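Local coordinates for protein D-alanyl-D-alanine carboxypeptidase (Mycobacterium tuberculosis H37Rv, PDB 4RYE) that acts as a serine D,D-carboxypeptidase in vitro and probably trims the terminal D-Ala-D-Ala of peptidoglycan stem peptides in mycobacterial cell-wall biogenesis, at residues A[47-50]-A[51-54]; A[87-90]-A[91-95]; A[191-195]-A[196-200]. All blocks are in the same frame, centred on the assembly; numbering follows the deposited sequence.

Interaction 1 (A[47-50]-A[51-54]); sequences STIK and VLLA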
loop_
_atom_site.group_PDB
_atom_site.type_symbol
_atom_site.label_atom_id
_atom_site.label_comp_id
_atom_site.label_asym_id
_atom_site.label_seq_id
_atom_site.Cartn_x
_atom_site.Cartn_y
_atom_site.Cartn_z
ATOM N N SER A 47 -1.760 2.922 -6.510
ATOM C CA SER A 47 -1.164 3.561 -5.332
ATOM C C SER A 47 -0.629 2.595 -4.273
ATOM O O SER A 47 0.023 3.031 -3.327
ATOM C CB SER A 47 -2.157 4.538 -4.681
ATOM O OG SER A 47 -2.179 5.790 -5.346
ATOM N N THR A 48 -0.893 1.298 -4.399
ATOM C CA THR A 48 -0.252 0.363 -3.470
ATOM C C THR A 48 1.268 0.449 -3.578
ATOM O O THR A 48 1.986 0.190 -2.610
ATOM C CB THR A 48 -0.701 -1.097 -3.672
ATOM O OG1 THR A 48 -0.382 -1.526 -5.006
ATOM C CG2 THR A 48 -2.192 -1.242 -3.393
ATOM N N ILE A 49 1.758 0.831 -4.755
ATOM C CA ILE A 49 3.195 0.968 -4.970
ATOM C C ILE A 49 3.791 2.100 -4.126
ATOM O O ILE A 49 5.003 2.154 -3.927
ATOM C CB ILE A 49 3.542 1.162 -6.469
ATOM C CG1 ILE A 49 4.897 0.530 -6.806
ATOM C CG2 ILE A 49 3.549 2.635 -6.842
ATOM C CD1 ILE A 49 4.946 -0.974 -6.630
ATOM N N LYS A 50 2.946 2.991 -3.605
ATOM C CA LYS A 50 3.437 4.030 -2.688
ATOM C C LYS A 50 4.065 3.440 -1.424
ATOM O O LYS A 50 4.885 4.083 -0.780
ATOM C CB LYS A 50 2.322 5.017 -2.309
ATOM C CG LYS A 50 1.886 5.957 -3.443
ATOM C CD LYS A 50 0.761 6.867 -2.952
ATOM C CE LYS A 50 0.471 8.019 -3.911
ATOM N NZ LYS A 50 -0.369 7.574 -5.044
ATOM N N VAL A 51 3.678 2.224 -1.058
ATOM C CA VAL A 51 4.312 1.549 0.076
ATOM C C VAL A 51 5.791 1.285 -0.216
ATOM O O VAL A 51 6.660 1.435 0.655
ATOM C CB VAL A 51 3.602 0.213 0.410
ATOM C CG1 VAL A 51 4.304 -0.493 1.564
ATOM C CG2 VAL A 51 2.128 0.452 0.755
ATOM N N LEU A 52 6.080 0.882 -1.443
ATOM C CA LEU A 52 7.455 0.680 -1.874
ATOM C C LEU A 52 8.237 1.998 -1.875
ATOM O O LEU A 52 9.401 2.035 -1.488
ATOM C CB LEU A 52 7.471 0.042 -3.260
ATOM C CG LEU A 52 8.824 -0.416 -3.797
ATOM C CD1 LEU A 52 9.453 -1.401 -2.818
ATOM C CD2 LEU A 52 8.650 -1.036 -5.178
ATOM N N LEU A 53 7.603 3.087 -2.299
ATOM C CA LEU A 53 8.254 4.399 -2.216
ATOM C C LEU A 53 8.540 4.747 -0.755
ATOM O O LEU A 53 9.617 5.239 -0.428
ATOM C CB LEU A 53 7.372 5.485 -2.850
ATOM C CG LEU A 53 7.852 6.928 -2.650
ATOM C CD1 LEU A 53 9.215 7.143 -3.274
ATOM C CD2 LEU A 53 6.830 7.900 -3.235
ATOM N N ALA A 54 7.576 4.486 0.125
ATOM C CA ALA A 54 7.756 4.758 1.553
ATOM C C ALA A 54 8.962 4.017 2.143
ATOM O O ALA A 54 9.709 4.581 2.944
ATOM C CB ALA A 54 6.472 4.431 2.348
#
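The SxxK motif of the serine penicillin-binding proteins enters helix 50-60 here, and the carbonyls of Ile49 and Lys50 take up the N-H groups of Leu53 and Ala54. Ser47 is inferred to be the nucleophile that becomes the acyl-ester, and Lys50, by similarity, the proton acceptor. The chain changes its winding along the motif. Thr48 O takes Val51 N at 3.1 Å with the donor 49° above the carbonyl plane, a three-residue step, whereas Ile49 O receives Leu53 N at 3.2 Å within its carbonyl plane. Lys50 O then accepts Ala54 N at 2.9 Å; both of these are the four-residue step of an alpha helix. This winding sets Ser47 and Lys50 one turn apart on the same side. The lysine chain runs extended until it bends at its last torsion (chi4 80°), where Lys50 NZ hydrogen-bonds Ser47 OG at 2.6 Å; Asn104 OD1 and Ser142 O also accept from NZ. Ser47 OG bonds in addition to Ser102 OG, an active-site residue by similarity. On another side Ile49 and Leu52 lie alongside each other, pointing the same way, with Ile49 CD1 touching Leu52 CD2 at 4.0 Å, and both rest on Met124 of helix 117-130. Val51 CG2 lies 3.4 Å from Thr48 O, and the valine side chain packs on helix 155-166. The hydroxyl of Thr48 bonds to Pro45 O. Surrounding helices thus clamp the turn through its apolar side chains, while several bonds hold Lys50 NZ beside Ser47 OG, an arrangement consistent with proton transfer between serine and lysine during acylation.

Interaction 2 (A[87-90]-A[91-95]); sequences RSYT and ARQLL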
loop_
_atom_site.group_PDB
_atom_site.type_symbol
_atom_site.label_atom_id
_atom_site.label_comp_id
_atom_site.label_asym_id
_atom_site.label_seq_id
_atom_site.Cartn_x
_atom_site.Cartn_y
_atom_site.Cartn_z
ATOM N N ARG A 87 7.207 26.195 -1.064
ATOM C CA ARG A 87 6.963 25.883 0.336
ATOM C C ARG A 87 7.856 24.733 0.805
ATOM O O ARG A 87 8.208 23.830 0.033
ATOM C CB ARG A 87 5.481 25.550 0.581
ATOM C CG ARG A 87 4.555 26.774 0.691
ATOM C CD ARG A 87 4.429 27.545 -0.630
ATOM N NE ARG A 87 3.178 28.296 -0.727
ATOM C CZ ARG A 87 2.689 28.784 -1.863
ATOM N NH1 ARG A 87 3.351 28.597 -2.996
ATOM N NH2 ARG A 87 1.539 29.453 -1.872
ATOM N N SER A 88 8.221 24.773 2.081
ATOM C CA SER A 88 9.082 23.756 2.671
ATOM C C SER A 88 8.258 22.658 3.342
ATOM O O SER A 88 7.241 22.943 3.975
ATOM C CB SER A 88 10.010 24.419 3.691
ATOM O OG SER A 88 10.977 23.507 4.158
ATOM N N TYR A 89 8.694 21.406 3.208
ATOM C CA TYR A 89 8.006 20.273 3.828
ATOM C C TYR A 89 9.042 19.316 4.390
ATOM O O TYR A 89 10.135 19.200 3.834
ATOM C CB TYR A 89 7.144 19.529 2.793
ATOM C CG TYR A 89 6.114 20.417 2.144
ATOM C CD1 TYR A 89 6.430 21.167 1.018
ATOM C CD2 TYR A 89 4.836 20.528 2.672
ATOM C CE1 TYR A 89 5.494 22.012 0.433
ATOM C CE2 TYR A 89 3.888 21.379 2.095
ATOM C CZ TYR A 89 4.229 22.110 0.975
ATOM O OH TYR A 89 3.311 22.945 0.390
ATOM N N THR A 90 8.709 18.626 5.478
ATOM C CA THR A 90 9.590 17.579 5.993
ATOM C C THR A 90 9.255 16.249 5.341
ATOM O O THR A 90 8.144 16.052 4.821
ATOM C CB THR A 90 9.462 17.400 7.512
ATOM O OG1 THR A 90 8.145 16.920 7.815
ATOM C CG2 THR A 90 9.706 18.708 8.238
ATOM N N ALA A 91 10.214 15.330 5.370
ATOM C CA ALA A 91 9.974 13.970 4.901
ATOM C C ALA A 91 8.792 13.342 5.630
ATOM O O ALA A 91 8.003 12.629 5.024
ATOM C CB ALA A 91 11.220 13.114 5.083
ATOM N N ARG A 92 8.678 13.598 6.932
ATOM C CA ARG A 92 7.579 13.035 7.720
ATOM C C ARG A 92 6.243 13.569 7.205
ATOM O O ARG A 92 5.302 12.803 6.976
ATOM C CB ARG A 92 7.741 13.360 9.212
ATOM C CG ARG A 92 6.560 12.914 10.092
ATOM C CD ARG A 92 6.344 11.413 9.958
ATOM N NE ARG A 92 5.176 10.906 10.678
ATOM C CZ ARG A 92 5.230 10.339 11.882
ATOM N NH1 ARG A 92 6.393 10.223 12.517
ATOM N NH2 ARG A 92 4.123 9.893 12.457
ATOM N N GLN A 93 6.174 14.878 7.004
ATOM C CA GLN A 93 4.962 15.502 6.486
ATOM C C GLN A 93 4.598 14.892 5.142
ATOM O O GLN A 93 3.432 14.616 4.882
ATOM C CB GLN A 93 5.141 17.019 6.349
ATOM C CG GLN A 93 5.116 17.776 7.673
ATOM C CD GLN A 93 5.677 19.186 7.574
ATOM O OE1 GLN A 93 6.337 19.551 6.600
ATOM N NE2 GLN A 93 5.408 19.989 8.592
ATOM N N LEU A 94 5.597 14.675 4.292
ATOM C CA LEU A 94 5.333 14.130 2.964
ATOM C C LEU A 94 4.898 12.672 3.050
ATOM O O LEU A 94 4.027 12.239 2.289
ATOM C CB LEU A 94 6.540 14.313 2.030
ATOM C CG LEU A 94 6.912 15.757 1.651
ATOM C CD1 LEU A 94 8.209 15.824 0.831
ATOM C CD2 LEU A 94 5.777 16.407 0.889
ATOM N N LEU A 95 5.481 11.921 3.987
ATOM C CA LEU A 95 5.107 10.517 4.178
ATOM C C LEU A 95 3.676 10.376 4.712
ATOM O O LEU A 95 2.958 9.446 4.332
ATOM C CB LEU A 95 6.096 9.797 5.107
ATOM C CG LEU A 95 7.418 9.393 4.463
ATOM C CD1 LEU A 95 8.442 9.002 5.521
ATOM C CD2 LEU A 95 7.179 8.242 3.511
#
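Thr90 closes strand 88-90 and passes the chain straight into helix 91-100, the strand standing at 80° to the 91-95 helical segment with their axes 5.2 Å apart at closest, and Leu94 N reaching back to Thr90 O at 2.9 Å. The junction is a capping box, with Thr90 at the N-cap and Gln93 as its reciprocal partner. Thr90 OG1 sits between its own backbone N and carbonyl carbon (chi1 65°), a rotation that directs the hydroxyl at the first helical turn, where it accepts a nearly straight bond from Gln93 N at 3.0 Å. In return the glutamine chain, extended beyond CG, runs back across the threonine side chain at about a right angle, and Gln93 OE1 accepts Thr90 N at 2.8 Å. That donor stands 39° above the amide plane of the glutamine. The approach is close: Gln93 CG lies 3.2 Å from Thr90 OG1, and Gln93 OE1 comes within 3.3 Å of Tyr89 CA. Next to the box, Tyr89 CB packs on Leu94 CD2 at 3.9 Å, while the tyrosine ring leads away from the helix to meet Phe182, its hydroxyl bonding to Lys84 N. Leu94 continues into apolar contacts with helix 104-113 and with Val67 of the paired strand 66-68. Arg92 points elsewhere, forming salt bridges to Glu177 and Asp96. The two reciprocal bonds satisfy a main-chain N-H on each side of the junction, Thr90 N at the strand end and Gln93 N in the first turn. Because both capping side chains are neutral, the helix start is sealed by hydroxyl and amide oxygens and not by a carboxylate.

Interaction 3 (A[191-195]-A[196-200]); sequences IVNQD and ELLQR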
loop_
_atom_site.group_PDB
_atom_site.type_symbol
_atom_site.label_atom_id
_atom_site.label_comp_id
_atom_site.label_asym_id
_atom_site.label_seq_id
_atom_site.Cartn_x
_atom_site.Cartn_y
_atom_site.Cartn_z
ATOM N N ILE A 191 -5.189 16.400 8.103
ATOM C CA ILE A 191 -5.589 15.434 7.084
ATOM C C ILE A 191 -5.947 14.102 7.744
ATOM O O ILE A 191 -5.353 13.730 8.759
ATOM C CB ILE A 191 -4.490 15.215 6.031
ATOM C CG1 ILE A 191 -3.194 14.720 6.694
ATOM C CG2 ILE A 191 -4.252 16.506 5.241
ATOM C CD1 ILE A 191 -2.136 14.237 5.707
ATOM N N VAL A 192 -6.924 13.397 7.178
ATOM C CA VAL A 192 -7.403 12.154 7.777
ATOM C C VAL A 192 -6.993 10.950 6.944
ATOM O O VAL A 192 -6.847 11.037 5.714
ATOM C CB VAL A 192 -8.938 12.155 7.994
ATOM C CG1 VAL A 192 -9.351 13.333 8.853
ATOM C CG2 VAL A 192 -9.675 12.200 6.662
ATOM N N ASN A 193 -6.787 9.828 7.628
ATOM C CA ASN A 193 -6.413 8.586 6.983
ATOM C C ASN A 193 -7.597 8.038 6.190
ATOM O O ASN A 193 -8.670 7.818 6.750
ATOM C CB ASN A 193 -5.995 7.570 8.053
ATOM C CG ASN A 193 -5.231 6.393 7.477
ATOM O OD1 ASN A 193 -5.489 5.951 6.355
ATOM N ND2 ASN A 193 -4.282 5.877 8.247
ATOM N N GLN A 194 -7.406 7.809 4.895
ATOM C CA GLN A 194 -8.496 7.344 4.041
ATOM C C GLN A 194 -8.746 5.837 4.123
ATOM O O GLN A 194 -9.681 5.333 3.503
ATOM C CB GLN A 194 -8.247 7.750 2.585
ATOM C CG GLN A 194 -7.143 6.966 1.902
ATOM C CD GLN A 194 -6.842 7.477 0.502
ATOM O OE1 GLN A 194 -7.393 8.490 0.064
ATOM N NE2 GLN A 194 -5.971 6.769 -0.210
ATOM N N ASP A 195 -7.908 5.123 4.873
ATOM C CA ASP A 195 -8.047 3.676 5.039
ATOM C C ASP A 195 -9.185 3.359 6.002
ATOM O O ASP A 195 -9.004 3.371 7.223
ATOM C CB ASP A 195 -6.732 3.088 5.560
ATOM C CG ASP A 195 -6.801 1.581 5.796
ATOM O OD1 ASP A 195 -7.793 0.931 5.390
ATOM O OD2 ASP A 195 -5.836 1.039 6.379
ATOM N N GLU A 196 -10.351 3.052 5.445
ATOM C CA GLU A 196 -11.555 2.828 6.242
ATOM C C GLU A 196 -11.514 1.511 7.016
ATOM O O GLU A 196 -12.312 1.285 7.923
ATOM C CB GLU A 196 -12.788 2.870 5.341
ATOM C CG GLU A 196 -12.943 4.198 4.617
ATOM C CD GLU A 196 -14.353 4.442 4.148
ATOM O OE1 GLU A 196 -15.190 3.525 4.284
ATOM O OE2 GLU A 196 -14.627 5.557 3.651
ATOM N N LEU A 197 -10.581 0.645 6.665
ATOM C CA LEU A 197 -10.427 -0.595 7.411
ATOM C C LEU A 197 -10.088 -0.292 8.876
ATOM O O LEU A 197 -10.528 -1.005 9.774
ATOM C CB LEU A 197 -9.384 -1.504 6.755
ATOM C CG LEU A 197 -9.665 -3.011 6.813
ATOM C CD1 LEU A 197 -11.038 -3.331 6.229
ATOM C CD2 LEU A 197 -8.598 -3.805 6.092
ATOM N N LEU A 198 -9.340 0.786 9.119
ATOM C CA LEU A 198 -8.984 1.172 10.488
ATOM C C LEU A 198 -10.228 1.425 11.321
ATOM O O LEU A 198 -10.285 1.072 12.500
ATOM C CB LEU A 198 -8.100 2.420 10.488
ATOM C CG LEU A 198 -6.735 2.218 9.832
ATOM C CD1 LEU A 198 -5.950 3.501 9.875
ATOM C CD2 LEU A 198 -5.969 1.090 10.531
ATOM N N GLN A 199 -11.227 2.038 10.695
ATOM C CA GLN A 199 -12.459 2.387 11.387
ATOM C C GLN A 199 -13.486 1.253 11.423
ATOM O O GLN A 199 -14.297 1.178 12.341
ATOM C CB GLN A 199 -13.080 3.633 10.741
ATOM C CG GLN A 199 -12.155 4.845 10.739
ATOM C CD GLN A 199 -12.563 5.893 9.721
ATOM O OE1 GLN A 199 -12.687 5.604 8.530
ATOM N NE2 GLN A 199 -12.768 7.121 10.186
ATOM N N ARG A 200 -13.467 0.377 10.427
ATOM C CA ARG A 200 -14.528 -0.625 10.313
ATOM C C ARG A 200 -14.156 -1.988 10.873
ATOM O O ARG A 200 -15.034 -2.800 11.187
ATOM C CB ARG A 200 -14.928 -0.808 8.851
ATOM C CG ARG A 200 -15.531 0.422 8.205
ATOM C CD ARG A 200 -15.335 0.346 6.700
ATOM N NE ARG A 200 -15.943 1.472 6.000
ATOM C CZ ARG A 200 -17.139 1.419 5.434
ATOM N NH1 ARG A 200 -17.835 0.293 5.492
ATOM N NH2 ARG A 200 -17.633 2.480 4.809
#
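Asp195 bridges the loop after strand 187-192 and the short helix 197-200, and its side chain meets Leu197 and Leu198 in turn. Its CB begins beside the next peptide, 3.6 Å from Glu196 N. From there CG runs anti to the backbone N (chi1 179°), which carries the carboxylate toward the turn that leads into the helix. Asp195 OD1 accepts a capping bond from Leu197 N at 3.1 Å, a donor that stands 50° out of the carboxylate plane, and the same oxygen also lies against the CB of Leu197. The other oxygen, Asp195 OD2, meets carbon: Leu198 CG is 3.8 Å away, the two side chains crossing at about a right angle. The main chain adds a second link, Leu198 N donating to Asp195 O at 3.2 Å. Before the aspartate, Asn193 forms an Asx turn in which its OD1 accepts Asp195 N at 3.0 Å, so the residue that gives the capping bond is itself held by its N-H. The amide nitrogen of Asn193 touches Leu198 CD1 at 3.3 Å, but its bonds go to the carbonyls of Glu177 and Thr175. Gln194, between Asn193 and Asp195, points away from the helix. Along the helix itself, Glu196 OE1 forms a salt bridge to Arg200 NH2 at 2.7 Å. Trp247 and Phe219 cover the aspartate. The buried carboxylate, with its capping bond to Leu197 N, lies near the N-terminal end of a short helix, where its charge may be modestly favoured by the N-H groups there, while the Asx turn spans Gln194, whose side chain touches Ser102 and Lys208.

Interactions 1 and 2 touch, Ala54 CA lying 4.0 Å from Leu95 CD2, so the SxxK helix rests on the capped helix 91-100, although their centres are 16 Å apart. Leu94 is still about 11 Å from Lys50 between side chains, which makes interaction 2 a neighbour of the active site and not part of it. Interaction 3 touches neither, with nearest atoms about 6 Å from each, yet Gln194 brings it to the probable catalytic region: its side chain is about 3 Å from that of Ser102, assigned by similarity, and about 6 Å from that of Ser47, the inferred nucleophile. Glu177 connects 87-95 and 191-200, its carboxylate binding Arg92 and its carbonyl Asn193.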